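Local coordinates for nucleoporin nup120 (Schizosaccharomyces pombe, PDB 4GQ2), which serves as a structural constituent of the nuclear pore complex, whose components can also dock transiently associated nuclear transport factors, at residues 165-170 and 192-197. Sequence-based numbering, arbitrary orientation.
Sequences PISFLN and GLTKII
Ile196 sets its CG1 anti to the carbonyl carbon and beside the backbone N (chi1 -58°), and a nearly extended second torsion (chi2 163°) carries CD1 off the strand toward the turn of 165-170. Phe168 has the same kind of first torsion; its CB sets off neither toward nor away from 192-197, but the ring's far end comes up to Ile196. The closest touch is tip to tip, Phe168 CZ to Ile196 CD1 at 3.6 Å, with the methyl approaching the ring obliquely. Pro165 joins from the same turn: its CG lies over the centre of the Phe168 ring, 3.6 Å above the plane. The same Pro165 CG also meets Ile196 CD1 at 3.8 Å. One methyl is thus shared between a proline ring and a phenyl tip. At the ring edge, near its plane, sits the Thr194 methyl, CG2 being 4.4 Å from Phe168 CE1. A backbone hydrogen bond from Phe168 N to Pro165 O (3.2 Å) holds the turn locally.

All this lies in the beta-propeller domain. Residues 165-170 belong to the connection from strand 160-163, the last of one four-stranded antiparallel sheet, to strand 173-178, the first of the next; strand 193-199 is the third of that second sheet. The linker therefore folds back on the sheet it leads into, and Thr194 and Ile196, two residues apart, both face it.

Ser167 OG stands between its backbone N and carbonyl carbon (chi1 61°), 3.8 Å from Thr194 CG2. The two hydroxyls are not bonded to each other, 4.0 Å separating Ser167 OG from Thr194 OG1; instead both hydrogen-bond to OE2 of Glu207, on the adjoining strand 204-210, so that one carboxylate oxygen ties the turn to the sheet.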
loop_
_atom_site.group_PDB
_atom_site.type_symbol
_atom_site.label_atom_id
_atom_site.label_comp_id
_atom_site.label_asym_id
_atom_site.label_seq_id
_atom_site.Cartn_x
_atom_site.Cartn_y
_atom_site.Cartn_z
ATOM N N PRO A 165 -45.155 3.180 -21.950
ATOM C CA PRO A 165 -46.447 3.609 -21.419
ATOM C C PRO A 165 -47.038 4.726 -22.264
ATOM O O PRO A 165 -46.311 5.610 -22.720
ATOM C CB PRO A 165 -46.109 4.124 -20.011
ATOM C CG PRO A 165 -44.733 3.618 -19.722
ATOM C CD PRO A 165 -44.054 3.569 -21.054
ATOM N N ILE A 166 -48.350 4.667 -22.471
ATOM C CA ILE A 166 -49.041 5.596 -23.363
ATOM C C ILE A 166 -48.969 7.032 -22.848
ATOM O O ILE A 166 -48.721 7.955 -23.624
ATOM C CB ILE A 166 -50.485 5.121 -23.648
ATOM C CG1 ILE A 166 -50.442 3.896 -24.573
ATOM C CG2 ILE A 166 -51.322 6.233 -24.273
ATOM C CD1 ILE A 166 -51.665 3.008 -24.500
ATOM N N SER A 167 -49.125 7.208 -21.537
ATOM C CA SER A 167 -49.031 8.531 -20.914
ATOM C C SER A 167 -47.689 9.249 -21.146
ATOM O O SER A 167 -47.611 10.476 -21.030
ATOM C CB SER A 167 -49.345 8.447 -19.419
ATOM O OG SER A 167 -48.431 7.602 -18.746
ATOM N N PHE A 168 -46.650 8.491 -21.492
ATOM C CA PHE A 168 -45.319 9.059 -21.750
ATOM C C PHE A 168 -45.228 9.731 -23.119
ATOM O O PHE A 168 -44.271 10.453 -23.400
ATOM C CB PHE A 168 -44.232 7.975 -21.633
ATOM C CG PHE A 168 -43.976 7.498 -20.221
ATOM C CD1 PHE A 168 -44.911 7.694 -19.199
ATOM C CD2 PHE A 168 -42.805 6.816 -19.918
ATOM C CE1 PHE A 168 -44.669 7.238 -17.912
ATOM C CE2 PHE A 168 -42.556 6.360 -18.628
ATOM C CZ PHE A 168 -43.489 6.568 -17.625
ATOM N N LEU A 169 -46.214 9.489 -23.976
ATOM C CA LEU A 169 -46.183 10.043 -25.330
ATOM C C LEU A 169 -46.351 11.561 -25.342
ATOM O O LEU A 169 -45.665 12.259 -26.092
ATOM C CB LEU A 169 -47.218 9.364 -26.234
ATOM C CG LEU A 169 -46.894 7.927 -26.681
ATOM C CD1 LEU A 169 -48.109 7.256 -27.306
ATOM C CD2 LEU A 169 -45.702 7.875 -27.632
ATOM N N ASN A 170 -47.225 12.064 -24.476
ATOM C CA ASN A 170 -47.593 13.477 -24.463
ATOM C C ASN A 170 -47.069 14.221 -23.249
ATOM O O ASN A 170 -46.957 15.452 -23.263
ATOM C CB ASN A 170 -49.115 13.612 -24.484
ATOM C CG ASN A 170 -49.726 13.156 -25.790
ATOM O OD1 ASN A 170 -49.970 11.969 -25.989
ATOM N ND2 ASN A 170 -49.964 14.102 -26.700
ATOM N N GLY A 192 -49.751 16.166 -13.234
ATOM C CA GLY A 192 -50.342 14.844 -13.416
ATOM C C GLY A 192 -49.564 13.695 -12.794
ATOM O O GLY A 192 -48.397 13.839 -12.424
ATOM N N LEU A 193 -50.223 12.544 -12.695
ATOM C CA LEU A 193 -49.677 11.381 -12.002
ATOM C C LEU A 193 -50.317 10.089 -12.508
ATOM O O LEU A 193 -51.540 9.951 -12.512
ATOM C CB LEU A 193 -49.893 11.521 -10.488
ATOM C CG LEU A 193 -49.371 10.427 -9.550
ATOM C CD1 LEU A 193 -47.879 10.586 -9.283
ATOM C CD2 LEU A 193 -50.148 10.443 -8.244
ATOM N N THR A 194 -49.478 9.145 -12.919
ATOM C CA THR A 194 -49.942 7.852 -13.411
ATOM C C THR A 194 -49.497 6.705 -12.504
ATOM O O THR A 194 -48.465 6.791 -11.834
ATOM C CB THR A 194 -49.463 7.587 -14.860
ATOM O OG1 THR A 194 -50.008 6.349 -15.327
ATOM C CG2 THR A 194 -47.942 7.510 -14.940
ATOM N N LYS A 195 -50.290 5.640 -12.475
ATOM C CA LYS A 195 -49.852 4.395 -11.863
ATOM C C LYS A 195 -49.710 3.350 -12.959
ATOM O O LYS A 195 -50.700 2.921 -13.556
ATOM C CB LYS A 195 -50.821 3.919 -10.772
ATOM C CG LYS A 195 -50.313 2.709 -9.999
ATOM C CD LYS A 195 -51.387 2.074 -9.127
ATOM C CE LYS A 195 -51.495 2.759 -7.775
ATOM N NZ LYS A 195 -52.598 2.182 -6.958
ATOM N N ILE A 196 -48.468 2.969 -13.238
ATOM C CA ILE A 196 -48.185 1.915 -14.198
ATOM C C ILE A 196 -48.196 0.566 -13.480
ATOM O O ILE A 196 -47.432 0.363 -12.539
ATOM C CB ILE A 196 -46.837 2.158 -14.914
ATOM C CG1 ILE A 196 -46.863 3.517 -15.629
ATOM C CG2 ILE A 196 -46.531 1.025 -15.890
ATOM C CD1 ILE A 196 -45.503 4.048 -16.026
ATOM N N ILE A 197 -49.082 -0.335 -13.917
ATOM C CA ILE A 197 -49.194 -1.674 -13.329
ATOM C C ILE A 197 -48.806 -2.725 -14.359
ATOM O O ILE A 197 -49.398 -2.803 -15.438
ATOM C CB ILE A 197 -50.615 -1.984 -12.788
ATOM C CG1 ILE A 197 -51.070 -0.937 -11.766
ATOM C CG2 ILE A 197 -50.670 -3.372 -12.153
ATOM C CD1 ILE A 197 -52.006 0.104 -12.339
#